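Local coordinates for protein uricase (Bacillus fastidiosus, PDB 4R8X) that catalyses the oxidation of urate to 5-hydroxyisourate by molecular oxygen, the first step of urate degradation to allantoin, at residues Lys114-Asp119 / Phe136-Asn141; Ala86-Phe91 / Val144-Glu149; Lys26-Ser31 / Ala225-Asp230; Val160-Gly165 / Trp206-Gln211. All blocks are in the same frame, centred on the assembly; numbering follows the deposited sequence.

Interaction 1: Lys114-Asp119 / Phe136-Asn141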
loop_
_atom_site.group_PDB
_atom_site.type_symbol
_atom_site.label_atom_id
_atom_site.label_comp_id
_atom_site.label_asym_id
_atom_site.label_seq_id
_atom_site.Cartn_x
_atom_site.Cartn_y
_atom_site.Cartn_z
ATOM N N LYS D 114 -1.892 -2.383 17.874
ATOM C CA LYS D 114 -0.769 -2.865 17.076
ATOM C C LYS D 114 0.454 -2.065 17.475
ATOM O O LYS D 114 0.444 -0.842 17.380
ATOM C CB LYS D 114 -1.048 -2.658 15.593
ATOM C CG LYS D 114 -2.212 -3.482 15.066
ATOM C CD LYS D 114 -2.465 -3.203 13.585
ATOM C CE LYS D 114 -3.655 -4.005 13.064
ATOM N NZ LYS D 114 -4.027 -3.636 11.669
ATOM N N GLU D 115 1.494 -2.741 17.944
ATOM C CA GLU D 115 2.712 -2.059 18.360
ATOM C C GLU D 115 3.242 -1.222 17.214
ATOM O O GLU D 115 3.145 -1.627 16.054
ATOM C CB GLU D 115 3.778 -3.069 18.783
ATOM C CG GLU D 115 5.069 -2.445 19.266
ATOM C CD GLU D 115 6.169 -3.463 19.448
ATOM O OE1 GLU D 115 6.220 -4.448 18.673
ATOM O OE2 GLU D 115 6.981 -3.286 20.371
ATOM N N TYR D 116 3.749 -0.045 17.565
ATOM C CA TYR D 116 4.466 0.829 16.645
ATOM C C TYR D 116 5.921 0.573 17.021
ATOM O O TYR D 116 6.458 1.184 17.950
ATOM C CB TYR D 116 4.038 2.261 16.933
ATOM C CG TYR D 116 4.447 3.351 15.948
ATOM C CD1 TYR D 116 3.582 3.762 14.939
ATOM C CD2 TYR D 116 5.651 4.040 16.093
ATOM C CE1 TYR D 116 3.926 4.802 14.071
ATOM C CE2 TYR D 116 5.999 5.065 15.242
ATOM C CZ TYR D 116 5.135 5.446 14.235
ATOM O OH TYR D 116 5.500 6.489 13.393
ATOM N N ALA D 117 6.536 -0.370 16.311
ATOM C CA ALA D 117 7.760 -1.022 16.754
ATOM C C ALA D 117 9.015 -0.246 16.413
ATOM O O ALA D 117 9.130 0.347 15.317
ATOM C CB ALA D 117 7.869 -2.389 16.124
ATOM N N PHE D 118 9.975 -0.301 17.332
ATOM C CA PHE D 118 11.297 0.293 17.129
ATOM C C PHE D 118 12.394 -0.706 17.450
ATOM O O PHE D 118 12.312 -1.417 18.449
ATOM C CB PHE D 118 11.476 1.533 18.009
ATOM C CG PHE D 118 10.820 2.765 17.457
ATOM C CD1 PHE D 118 9.544 3.136 17.866
ATOM C CD2 PHE D 118 11.475 3.547 16.514
ATOM C CE1 PHE D 118 8.941 4.281 17.351
ATOM C CE2 PHE D 118 10.879 4.672 15.991
ATOM C CZ PHE D 118 9.610 5.042 16.411
ATOM N N ASP D 119 13.427 -0.738 16.613
ATOM C CA ASP D 119 14.595 -1.574 16.853
ATOM C C ASP D 119 15.696 -0.792 17.541
ATOM O O ASP D 119 15.920 0.375 17.231
ATOM C CB ASP D 119 15.202 -2.051 15.530
ATOM C CG ASP D 119 14.364 -3.085 14.825
ATOM O OD1 ASP D 119 13.713 -3.923 15.497
ATOM O OD2 ASP D 119 14.395 -3.075 13.580
ATOM N N PHE D 136 16.753 5.168 17.531
ATOM C CA PHE D 136 16.099 3.890 17.256
ATOM C C PHE D 136 15.550 3.862 15.840
ATOM O O PHE D 136 15.140 4.888 15.306
ATOM C CB PHE D 136 14.978 3.628 18.275
ATOM C CG PHE D 136 15.449 3.671 19.698
ATOM C CD1 PHE D 136 15.950 2.531 20.316
ATOM C CD2 PHE D 136 15.417 4.860 20.417
ATOM C CE1 PHE D 136 16.401 2.569 21.628
ATOM C CE2 PHE D 136 15.870 4.906 21.737
ATOM C CZ PHE D 136 16.354 3.755 22.343
ATOM N N ARG D 137 15.564 2.684 15.230
ATOM C CA ARG D 137 14.977 2.510 13.912
ATOM C C ARG D 137 13.502 2.160 14.008
ATOM O O ARG D 137 13.132 1.239 14.737
ATOM C CB ARG D 137 15.685 1.383 13.172
ATOM C CG ARG D 137 14.929 0.952 11.936
ATOM C CD ARG D 137 15.690 -0.073 11.081
ATOM N NE ARG D 137 15.871 -1.365 11.736
ATOM C CZ ARG D 137 16.507 -2.382 11.164
ATOM N NH1 ARG D 137 17.030 -2.237 9.954
ATOM N NH2 ARG D 137 16.635 -3.533 11.797
ATOM N N LYS D 138 12.651 2.877 13.285
ATOM C CA LYS D 138 11.260 2.460 13.168
ATOM C C LYS D 138 11.202 1.173 12.380
ATOM O O LYS D 138 11.568 1.153 11.213
ATOM C CB LYS D 138 10.443 3.504 12.428
ATOM C CG LYS D 138 9.042 3.041 12.130
ATOM C CD LYS D 138 8.237 3.079 13.391
ATOM C CE LYS D 138 6.868 2.412 13.184
ATOM N NZ LYS D 138 6.843 0.938 13.320
ATOM N N SER D 139 10.721 0.095 12.987
ATOM C CA SER D 139 10.695 -1.177 12.287
ATOM C C SER D 139 9.396 -1.451 11.560
ATOM O O SER D 139 8.304 -1.296 12.119
ATOM C CB SER D 139 10.960 -2.322 13.241
ATOM O OG SER D 139 10.876 -3.541 12.514
ATOM N N ARG D 140 9.527 -1.871 10.304
ATOM C CA ARG D 140 8.374 -2.273 9.510
ATOM C C ARG D 140 8.268 -3.791 9.439
ATOM O O ARG D 140 7.552 -4.327 8.599
ATOM C CB ARG D 140 8.436 -1.684 8.099
ATOM C CG ARG D 140 7.989 -0.234 8.028
ATOM C CD ARG D 140 9.115 0.691 8.383
ATOM N NE ARG D 140 9.977 0.907 7.236
ATOM C CZ ARG D 140 11.257 1.262 7.307
ATOM N NH1 ARG D 140 11.852 1.421 8.472
ATOM N NH2 ARG D 140 11.947 1.449 6.199
ATOM N N ASN D 141 8.989 -4.472 10.326
ATOM C CA ASN D 141 8.930 -5.928 10.396
ATOM C C ASN D 141 7.841 -6.401 11.363
ATOM O O ASN D 141 6.804 -5.750 11.504
ATOM C CB ASN D 141 10.307 -6.501 10.735
ATOM C CG ASN D 141 11.318 -6.223 9.650
ATOM O OD1 ASN D 141 10.961 -6.160 8.483
ATOM N ND2 ASN D 141 12.583 -6.068 10.028
HETATM O O HOH W 1 5.151 -1.459 14.114
HETATM O O HOH W 2 13.321 -4.948 12.190
#
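Lys138 reaches across to Tyr116 with both polar and apolar parts. Among the ring contacts, Lys138 CE sits over the centre of the Tyr116 ring, 3.5 Å from its centroid, while Lys138 CD lies over one face of Phe118, offset toward its rim. A bend at chi2 (75°) turns CD onto the Phe118 face and close to Tyr116 CE2, and NZ ends over the same Tyr116 face in a cation-pi contact. The hydroxyl of Tyr116 turns to Glu291 of a second subunit.

Among the charged contacts, Arg137 takes Asp119 side-on: NE and NH2 both donate to OD2, each at 2.9 Å, with NE on the anti lone pair and NH2 coming from above the carboxylate plane. Water 2 also donates to OD2 and accepts from Asn141 ND2.

Two donors meet on Ala117 O: Lys138 NZ on a lone pair at 3.1 Å and Ser139 N, from above the carbonyl plane, at 2.8 Å; NZ also bonds to Ser139 O. Asp119 N to Arg137 O at 2.7 Å and the reciprocal bond complete the ladder.

The antiparallel pairing of strands 108-125 and 135-138, which Phe136 and Arg137 carry into a second subunit, is that of an intersubunit beta-sheet.

Interaction 2: Ala86-Phe91 / Val144-Glu149. Unlike the reference sequence in segment 144-149: Val144 (reference Ala).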
loop_
_atom_site.group_PDB
_atom_site.type_symbol
_atom_site.label_atom_id
_atom_site.label_comp_id
_atom_site.label_asym_id
_atom_site.label_seq_id
_atom_site.Cartn_x
_atom_site.Cartn_y
_atom_site.Cartn_z
ATOM N N ALA D 86 4.147 -2.207 32.199
ATOM C CA ALA D 86 5.200 -2.410 31.197
ATOM C C ALA D 86 4.762 -3.239 30.003
ATOM O O ALA D 86 5.596 -3.566 29.155
ATOM C CB ALA D 86 6.413 -3.070 31.835
ATOM N N THR D 87 3.479 -3.581 29.922
ATOM C CA THR D 87 3.000 -4.474 28.863
ATOM C C THR D 87 1.824 -3.891 28.098
ATOM O O THR D 87 1.064 -3.067 28.611
ATOM C CB THR D 87 2.570 -5.876 29.385
ATOM O OG1 THR D 87 1.294 -5.789 30.041
ATOM C CG2 THR D 87 3.613 -6.452 30.325
ATOM N N LEU D 88 1.682 -4.326 26.853
ATOM C CA LEU D 88 0.606 -3.843 26.003
ATOM C C LEU D 88 -0.739 -4.277 26.580
ATOM O O LEU D 88 -1.671 -3.479 26.668
ATOM C CB LEU D 88 0.779 -4.387 24.587
ATOM C CG LEU D 88 -0.168 -3.829 23.528
ATOM C CD1 LEU D 88 -0.124 -2.306 23.488
ATOM C CD2 LEU D 88 0.217 -4.386 22.171
ATOM N N GLU D 89 -0.829 -5.543 26.987
ATOM C CA GLU D 89 -2.063 -6.070 27.560
ATOM C C GLU D 89 -2.445 -5.356 28.851
ATOM O O GLU D 89 -3.626 -5.115 29.099
ATOM C CB GLU D 89 -1.938 -7.565 27.838
ATOM C CG GLU D 89 -1.676 -8.431 26.623
ATOM C CD GLU D 89 -0.197 -8.677 26.362
ATOM O OE1 GLU D 89 0.110 -9.696 25.721
ATOM O OE2 GLU D 89 0.657 -7.873 26.792
ATOM N N GLY D 90 -1.445 -5.056 29.674
ATOM C CA GLY D 90 -1.654 -4.292 30.892
ATOM C C GLY D 90 -2.237 -2.935 30.583
ATOM O O GLY D 90 -3.224 -2.526 31.188
ATOM N N PHE D 91 -1.648 -2.235 29.614
ATOM C CA PHE D 91 -2.155 -0.923 29.262
ATOM C C PHE D 91 -3.594 -0.970 28.744
ATOM O O PHE D 91 -4.421 -0.164 29.151
ATOM C CB PHE D 91 -1.257 -0.257 28.226
ATOM C CG PHE D 91 -1.750 1.091 27.789
ATOM C CD1 PHE D 91 -1.878 2.124 28.708
ATOM C CD2 PHE D 91 -2.110 1.322 26.466
ATOM C CE1 PHE D 91 -2.347 3.368 28.318
ATOM C CE2 PHE D 91 -2.570 2.559 26.063
ATOM C CZ PHE D 91 -2.689 3.593 26.986
ATOM N N VAL D 144 4.185 -6.533 17.855
ATOM C CA VAL D 144 3.362 -7.085 18.910
ATOM C C VAL D 144 1.918 -6.641 18.772
ATOM O O VAL D 144 1.629 -5.504 18.418
ATOM C CB VAL D 144 3.915 -6.649 20.281
ATOM C CG1 VAL D 144 3.076 -7.220 21.417
ATOM C CG2 VAL D 144 5.359 -7.094 20.429
ATOM N N THR D 145 0.997 -7.550 19.076
ATOM C CA THR D 145 -0.420 -7.227 19.064
ATOM C C THR D 145 -1.074 -7.606 20.399
ATOM O O THR D 145 -0.568 -8.456 21.135
ATOM C CB THR D 145 -1.160 -7.958 17.916
ATOM O OG1 THR D 145 -1.031 -9.377 18.091
ATOM C CG2 THR D 145 -0.573 -7.557 16.556
ATOM N N ALA D 146 -2.193 -6.953 20.705
ATOM C CA ALA D 146 -3.017 -7.333 21.855
ATOM C C ALA D 146 -4.430 -6.798 21.702
ATOM O O ALA D 146 -4.649 -5.789 21.038
ATOM C CB ALA D 146 -2.390 -6.840 23.159
ATOM N N THR D 147 -5.381 -7.493 22.324
ATOM C CA THR D 147 -6.754 -7.025 22.442
ATOM C C THR D 147 -7.214 -7.298 23.853
ATOM O O THR D 147 -6.935 -8.360 24.406
ATOM C CB THR D 147 -7.702 -7.778 21.482
ATOM O OG1 THR D 147 -7.367 -7.460 20.129
ATOM C CG2 THR D 147 -9.147 -7.386 21.705
ATOM N N VAL D 148 -7.891 -6.324 24.449
ATOM C CA VAL D 148 -8.589 -6.573 25.702
ATOM C C VAL D 148 -9.981 -5.984 25.623
ATOM O O VAL D 148 -10.155 -4.842 25.225
ATOM C CB VAL D 148 -7.847 -5.971 26.917
ATOM C CG1 VAL D 148 -8.630 -6.273 28.203
ATOM C CG2 VAL D 148 -6.447 -6.542 27.025
ATOM N N GLU D 149 -10.991 -6.778 25.977
ATOM C CA GLU D 149 -12.337 -6.250 26.096
ATOM C C GLU D 149 -12.837 -6.543 27.505
ATOM O O GLU D 149 -12.731 -7.672 27.994
ATOM C CB GLU D 149 -13.285 -6.837 25.041
ATOM C CG GLU D 149 -14.681 -6.217 25.077
ATOM C CD GLU D 149 -15.555 -6.562 23.879
ATOM O OE1 GLU D 149 -15.045 -7.074 22.872
ATOM O OE2 GLU D 149 -16.767 -6.307 23.940
HETATM O O HOH W 3 1.452 -9.361 23.178
#
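Leu88, in the first turn of helix 88-102, packs on Ala146 of strand 143-153, a helix laid against the antiparallel sheet as in the tunnelling (T-fold) architecture of the uricase family. The leucine points toward the strand with CG anti to the backbone N (chi1 -172°), and its CD2 branch does most of the touching. That methyl meets Ala146 CB at 3.7 Å and Val144 CG1 at 4.1 Å, and it also rests against the backbone carbonyl carbon of Thr145. Val144, where the reference sequence has alanine, thus adds a branch to the apolar patch.

Glu89 also packs on the Ala146 methyl: Glu89 CG stands 3.9 Å from Ala146 CB. The chain then bends at chi2 (92°), and the carboxylate finds polar partners despite its burial. OE2 bonds to Tyr222 OH and OE1 to Ser164 OG, so the acid is gripped at both oxygens. Further along the strand, Val148 CG2 approaches the backbone carbonyl oxygen of Glu89 at 3.8 Å.

Thr87 starts the helix as its N-cap, with OG1 accepting from Gly90 N at 2.9 Å. A CB on Gly90 would clash with that hydroxyl oxygen, which suits glycine to the position. Between helix and strand, water 3 donates to Glu89 OE1 at 2.9 Å and to Thr145 O at 3.0 Å.

Interaction 3: Lys26-Ser31 / Ala225-Asp230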
loop_
_atom_site.group_PDB
_atom_site.type_symbol
_atom_site.label_atom_id
_atom_site.label_comp_id
_atom_site.label_asym_id
_atom_site.label_seq_id
_atom_site.Cartn_x
_atom_site.Cartn_y
_atom_site.Cartn_z
ATOM N N LYS D 26 11.085 -15.005 31.724
ATOM C CA LYS D 26 11.581 -16.365 31.895
ATOM C C LYS D 26 12.692 -16.645 30.889
ATOM O O LYS D 26 12.545 -16.363 29.700
ATOM C CB LYS D 26 10.437 -17.363 31.706
ATOM C CG LYS D 26 10.815 -18.824 31.911
ATOM C CD LYS D 26 9.682 -19.735 31.461
ATOM C CE LYS D 26 9.695 -21.057 32.201
ATOM N NZ LYS D 26 9.268 -20.883 33.617
ATOM N N GLN D 27 13.807 -17.190 31.365
ATOM C CA GLN D 27 14.884 -17.599 30.470
ATOM C C GLN D 27 14.507 -18.891 29.755
ATOM O O GLN D 27 14.047 -19.844 30.385
ATOM C CB GLN D 27 16.197 -17.776 31.237
ATOM C CG GLN D 27 16.749 -16.483 31.812
ATOM C CD GLN D 27 18.236 -16.555 32.093
ATOM O OE1 GLN D 27 18.967 -15.587 31.880
ATOM N NE2 GLN D 27 18.694 -17.707 32.568
ATOM N N ILE D 28 14.678 -18.905 28.436
ATOM C CA ILE D 28 14.418 -20.097 27.628
ATOM C C ILE D 28 15.565 -20.327 26.649
ATOM O O ILE D 28 16.253 -19.373 26.273
ATOM C CB ILE D 28 13.071 -20.008 26.865
ATOM C CG1 ILE D 28 13.055 -18.840 25.873
ATOM C CG2 ILE D 28 11.900 -19.916 27.845
ATOM C CD1 ILE D 28 11.850 -18.850 24.970
ATOM N N PRO D 29 15.776 -21.589 26.230
ATOM C CA PRO D 29 16.897 -21.919 25.340
ATOM C C PRO D 29 16.797 -21.275 23.959
ATOM O O PRO D 29 17.822 -21.057 23.310
ATOM C CB PRO D 29 16.803 -23.445 25.201
ATOM C CG PRO D 29 16.049 -23.896 26.389
ATOM C CD PRO D 29 15.087 -22.800 26.719
ATOM N N GLU D 30 15.581 -20.973 23.518
ATOM C CA GLU D 30 15.365 -20.459 22.165
ATOM C C GLU D 30 15.629 -18.963 22.002
ATOM O O GLU D 30 15.573 -18.449 20.886
ATOM C CB GLU D 30 13.930 -20.756 21.708
ATOM C CG GLU D 30 13.643 -22.226 21.432
ATOM C CD GLU D 30 13.405 -23.044 22.690
ATOM O OE1 GLU D 30 13.160 -22.458 23.773
ATOM O OE2 GLU D 30 13.470 -24.286 22.589
ATOM N N SER D 31 15.892 -18.262 23.103
ATOM C CA SER D 31 15.875 -16.796 23.087
ATOM C C SER D 31 16.847 -16.169 24.079
ATOM O O SER D 31 17.106 -16.726 25.141
ATOM C CB SER D 31 14.452 -16.298 23.390
ATOM O OG SER D 31 14.346 -14.884 23.309
ATOM N N ALA D 225 6.105 -11.416 23.312
ATOM C CA ALA D 225 5.960 -11.799 21.902
ATOM C C ALA D 225 7.313 -12.060 21.248
ATOM O O ALA D 225 7.428 -12.916 20.383
ATOM C CB ALA D 225 5.171 -10.736 21.118
ATOM N N GLU D 226 8.339 -11.329 21.673
ATOM C CA GLU D 226 9.676 -11.516 21.126
ATOM C C GLU D 226 10.230 -12.900 21.434
ATOM O O GLU D 226 10.970 -13.477 20.627
ATOM C CB GLU D 226 10.620 -10.441 21.663
ATOM C CG GLU D 226 10.364 -9.056 21.081
ATOM C CD GLU D 226 9.309 -8.245 21.830
ATOM O OE1 GLU D 226 9.174 -7.048 21.513
ATOM O OE2 GLU D 226 8.625 -8.783 22.724
ATOM N N GLN D 227 9.880 -13.428 22.601
ATOM C CA GLN D 227 10.295 -14.785 22.959
ATOM C C GLN D 227 9.623 -15.809 22.057
ATOM O O GLN D 227 10.248 -16.775 21.610
ATOM C CB GLN D 227 9.957 -15.091 24.412
ATOM C CG GLN D 227 10.694 -14.238 25.401
ATOM C CD GLN D 227 10.317 -14.576 26.827
ATOM O OE1 GLN D 227 9.214 -14.265 27.280
ATOM N NE2 GLN D 227 11.229 -15.221 27.537
ATOM N N VAL D 228 8.350 -15.577 21.778
ATOM C CA VAL D 228 7.578 -16.453 20.911
ATOM C C VAL D 228 8.137 -16.417 19.492
ATOM O O VAL D 228 8.284 -17.460 18.851
ATOM C CB VAL D 228 6.089 -16.067 20.945
ATOM C CG1 VAL D 228 5.310 -16.828 19.897
ATOM C CG2 VAL D 228 5.491 -16.354 22.340
ATOM N N ARG D 229 8.466 -15.219 19.012
ATOM C CA ARG D 229 9.107 -15.048 17.708
ATOM C C ARG D 229 10.413 -15.846 17.652
ATOM O O ARG D 229 10.695 -16.538 16.670
ATOM C CB ARG D 229 9.347 -13.554 17.455
ATOM C CG ARG D 229 9.943 -13.181 16.102
ATOM C CD ARG D 229 11.468 -13.117 16.146
ATOM N NE ARG D 229 11.960 -12.399 17.319
ATOM C CZ ARG D 229 11.983 -11.075 17.436
ATOM N NH1 ARG D 229 11.539 -10.308 16.449
ATOM N NH2 ARG D 229 12.450 -10.514 18.542
ATOM N N ASP D 230 11.217 -15.748 18.706
ATOM C CA ASP D 230 12.474 -16.487 18.773
ATOM C C ASP D 230 12.265 -18.004 18.805
ATOM O O ASP D 230 13.055 -18.743 18.216
ATOM C CB ASP D 230 13.315 -16.040 19.966
ATOM C CG ASP D 230 13.861 -14.634 19.804
ATOM O OD1 ASP D 230 13.849 -14.105 18.666
ATOM O OD2 ASP D 230 14.299 -14.064 20.823
HETATM O O HOH W 4 8.717 -14.883 30.000
#
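Asp230 OD2 accepts the hydroxyl of Ser31 at 2.6 Å from OG, the shortest polar bond between the loop 26-31 and helix 225-238. The serine comes in on the anti lone pair of OD2, and its own OG, anti to the backbone N (chi1 -176°), also accepts from Phe33 N. The other carboxylate oxygen, OD1, is met from above the carboxylate plane by Arg229 NE at 2.9 Å, in a salt bridge between consecutive residues of the helix. With both oxygens engaged, the carboxylate is probably held against rotation. An alanine here would probably leave the Ser31 hydroxyl without its acceptor and Arg229 leaning on its salt bridge to Glu142.

Ser31 closes a type I beta turn that begins at Ile28, and this turn lies against the first turns of the helix. Glu30 O comes within 3.4 Å of Asp230 CB, while the carboxylate of Glu30 leads away to a salt bridge with Arg258 of helix 244-258.

One helical turn earlier, Gln227 extends toward Lys26, its NE2 donating a weak, bent bond to Lys26 O at 2.8 Å. Its OE1 accepts from Ala224 N, and water 4 lies between that same oxygen and Lys26 N. Ile28 CD1 packs 4.2 Å from Gln227 CB.

Interaction 4: Val160-Gly165 / Trp206-Gln211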
loop_
_atom_site.group_PDB
_atom_site.type_symbol
_atom_site.label_atom_id
_atom_site.label_comp_id
_atom_site.label_asym_id
_atom_site.label_seq_id
_atom_site.Cartn_x
_atom_site.Cartn_y
_atom_site.Cartn_z
ATOM N N VAL D 160 -13.694 -10.090 29.021
ATOM C CA VAL D 160 -14.460 -11.021 28.197
ATOM C C VAL D 160 -13.691 -11.460 26.959
ATOM O O VAL D 160 -14.046 -12.446 26.325
ATOM C CB VAL D 160 -15.864 -10.475 27.833
ATOM C CG1 VAL D 160 -16.739 -10.362 29.089
ATOM C CG2 VAL D 160 -15.755 -9.150 27.121
ATOM N N GLU D 161 -12.628 -10.735 26.618
ATOM C CA GLU D 161 -11.674 -11.220 25.624
ATOM C C GLU D 161 -10.280 -10.705 25.944
ATOM O O GLU D 161 -10.115 -9.537 26.258
ATOM C CB GLU D 161 -12.055 -10.809 24.199
ATOM C CG GLU D 161 -10.993 -11.254 23.177
ATOM C CD GLU D 161 -11.407 -11.088 21.726
ATOM O OE1 GLU D 161 -12.544 -10.643 21.462
ATOM O OE2 GLU D 161 -10.583 -11.419 20.843
ATOM N N GLN D 162 -9.290 -11.587 25.869
ATOM C CA GLN D 162 -7.890 -11.195 25.965
ATOM C C GLN D 162 -7.118 -11.906 24.861
ATOM O O GLN D 162 -7.219 -13.122 24.722
ATOM C CB GLN D 162 -7.313 -11.530 27.343
ATOM C CG GLN D 162 -5.908 -11.001 27.607
ATOM C CD GLN D 162 -5.362 -11.496 28.931
ATOM O OE1 GLN D 162 -5.150 -12.691 29.108
ATOM N NE2 GLN D 162 -5.151 -10.583 29.877
ATOM N N ALA D 163 -6.382 -11.141 24.057
ATOM C CA ALA D 163 -5.536 -11.699 23.008
ATOM C C ALA D 163 -4.137 -11.106 23.094
ATOM O O ALA D 163 -3.972 -9.949 23.486
ATOM C CB ALA D 163 -6.140 -11.426 21.626
ATOM N N SER D 164 -3.151 -11.904 22.706
ATOM C CA SER D 164 -1.749 -11.505 22.667
ATOM C C SER D 164 -1.178 -12.119 21.414
ATOM O O SER D 164 -1.498 -13.258 21.077
ATOM C CB SER D 164 -0.971 -12.073 23.856
ATOM O OG SER D 164 -1.563 -11.679 25.070
ATOM N N GLY D 165 -0.323 -11.388 20.714
ATOM C CA GLY D 165 0.278 -11.964 19.529
ATOM C C GLY D 165 1.495 -11.259 18.980
ATOM O O GLY D 165 1.902 -10.197 19.460
ATOM N N TRP D 206 -1.578 -16.259 21.416
ATOM C CA TRP D 206 -1.664 -17.168 22.557
ATOM C C TRP D 206 -2.682 -16.663 23.571
ATOM O O TRP D 206 -3.066 -15.490 23.546
ATOM C CB TRP D 206 -0.287 -17.372 23.212
ATOM C CG TRP D 206 0.455 -16.099 23.475
ATOM C CD1 TRP D 206 0.483 -15.382 24.642
ATOM C CD2 TRP D 206 1.265 -15.378 22.539
ATOM N NE1 TRP D 206 1.270 -14.261 24.489
ATOM C CE2 TRP D 206 1.758 -14.234 23.208
ATOM C CE3 TRP D 206 1.626 -15.592 21.205
ATOM C CZ2 TRP D 206 2.592 -13.307 22.582
ATOM C CZ3 TRP D 206 2.441 -14.660 20.580
ATOM C CH2 TRP D 206 2.918 -13.536 21.269
ATOM N N ALA D 207 -3.122 -17.566 24.444
ATOM C CA ALA D 207 -4.053 -17.234 25.518
ATOM C C ALA D 207 -3.487 -17.730 26.832
ATOM O O ALA D 207 -2.859 -18.774 26.874
ATOM C CB ALA D 207 -5.426 -17.867 25.282
ATOM N N TYR D 208 -3.730 -16.971 27.895
ATOM C CA TYR D 208 -3.276 -17.312 29.239
ATOM C C TYR D 208 -4.351 -18.053 30.028
ATOM O O TYR D 208 -5.533 -17.705 29.962
ATOM C CB TYR D 208 -2.957 -16.035 30.009
ATOM C CG TYR D 208 -1.708 -15.284 29.588
ATOM C CD1 TYR D 208 -1.730 -14.381 28.529
ATOM C CD2 TYR D 208 -0.521 -15.442 30.284
ATOM C CE1 TYR D 208 -0.581 -13.672 28.166
ATOM C CE2 TYR D 208 0.620 -14.743 29.944
ATOM C CZ TYR D 208 0.589 -13.864 28.877
ATOM O OH TYR D 208 1.722 -13.158 28.533
ATOM N N GLU D 209 -3.930 -19.058 30.789
ATOM C CA GLU D 209 -4.823 -19.702 31.756
ATOM C C GLU D 209 -5.270 -18.691 32.806
ATOM O O GLU D 209 -6.446 -18.639 33.170
ATOM C CB GLU D 209 -4.128 -20.889 32.429
ATOM C CG GLU D 209 -5.015 -21.683 33.390
ATOM C CD GLU D 209 -4.262 -22.790 34.100
ATOM O OE1 GLU D 209 -3.053 -22.959 33.838
ATOM O OE2 GLU D 209 -4.883 -23.492 34.923
ATOM N N ASN D 210 -4.323 -17.886 33.276
ATOM C CA ASN D 210 -4.589 -16.858 34.271
ATOM C C ASN D 210 -4.342 -15.507 33.630
ATOM O O ASN D 210 -3.196 -15.084 33.489
ATOM C CB ASN D 210 -3.693 -17.049 35.499
ATOM C CG ASN D 210 -4.066 -16.127 36.644
ATOM O OD1 ASN D 210 -5.163 -16.221 37.197
ATOM N ND2 ASN D 210 -3.150 -15.239 37.013
ATOM N N GLN D 211 -5.424 -14.853 33.225
ATOM C CA GLN D 211 -5.349 -13.660 32.391
ATOM C C GLN D 211 -4.566 -12.521 33.024
ATOM O O GLN D 211 -3.953 -11.733 32.316
ATOM C CB GLN D 211 -6.753 -13.204 31.984
ATOM C CG GLN D 211 -7.431 -14.152 30.999
ATOM C CD GLN D 211 -8.866 -13.774 30.690
ATOM O OE1 GLN D 211 -9.564 -13.186 31.519
ATOM N NE2 GLN D 211 -9.318 -14.116 29.488
HETATM O O HOH W 5 -5.325 -14.555 27.370
HETATM O O HOH W 6 -7.890 -15.256 27.153
HETATM O O HOH W 7 -3.689 -13.508 25.425
HETATM O O HOH W 8 -4.646 -14.671 21.422
#
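Trp206 lays one face of its indole against Ser164 and Gly165. Ser164 CB comes to 3.2 Å from Trp206 NE1, Ser164 O stands over the centre of the ring system, and Gly165 CA makes a CH-pi contact with the six-membered ring, 3.9 Å from its centroid. The indole reaches this place with CG between the backbone N and the carbonyl carbon (chi1 48°), a crowded position. The backbone joins in, Trp206 N donating to Ser164 O at 3.0 Å. An alanine in place of Trp206 would probably open a gap over Ser164 and Gly165 and against the neighbouring helix.

At the other end, Gln162 and Gln211 slide past each other in opposite directions, their amide planes 59° apart. Gln162 NE2 donates to Gln211 O at 3.0 Å in a nearly straight bond (167°), the acceptor lying in the plane of the donor amide. Gln162 OE1 rests 3.3 Å from Gln211 CG and accepts a hydrogen bond from water 5, which in turn accepts from Tyr208 N.

Between these ends, Ser164 OG lies at the edge of the Tyr208 ring, 3.8 Å from Tyr208 CE1. Glu89 positions that hydroxyl through a hydrogen bond, water 7 links it to Trp206 O, and Tyr208 OH is held by Val223 N.

Strand 156-173 pairs on its other side with strand 143-153, strand 198-208 pairs in turn with strand 262-271, and helix 225-238 packs on Trp206 through Ala225 and Val228.

In the fold
Interactions 1, 2 and 4 all reach one antiparallel sheet, and interaction 3 ties a loop to a helix packed on it. Interactions 2 and 4 are closest, their centres about 10 Å apart, and are joined by a probable hydrogen bond between Glu89 OE1 and Ser164 OG at 2.7 Å. Interaction 1 meets interaction 2 through another probable hydrogen bond, Glu115 N to Val144 O at 2.8 Å, on neighbouring strands. Interaction 3 touches interactions 2 and 4: Val144 CG2 packs on Ala225 CB at 3.7 Å, and Ala225 CA on Trp206 CH2 at 3.6 Å. Interactions 1 and 3 both reach a second subunit. All four lie away from the predicted urate-binding residues.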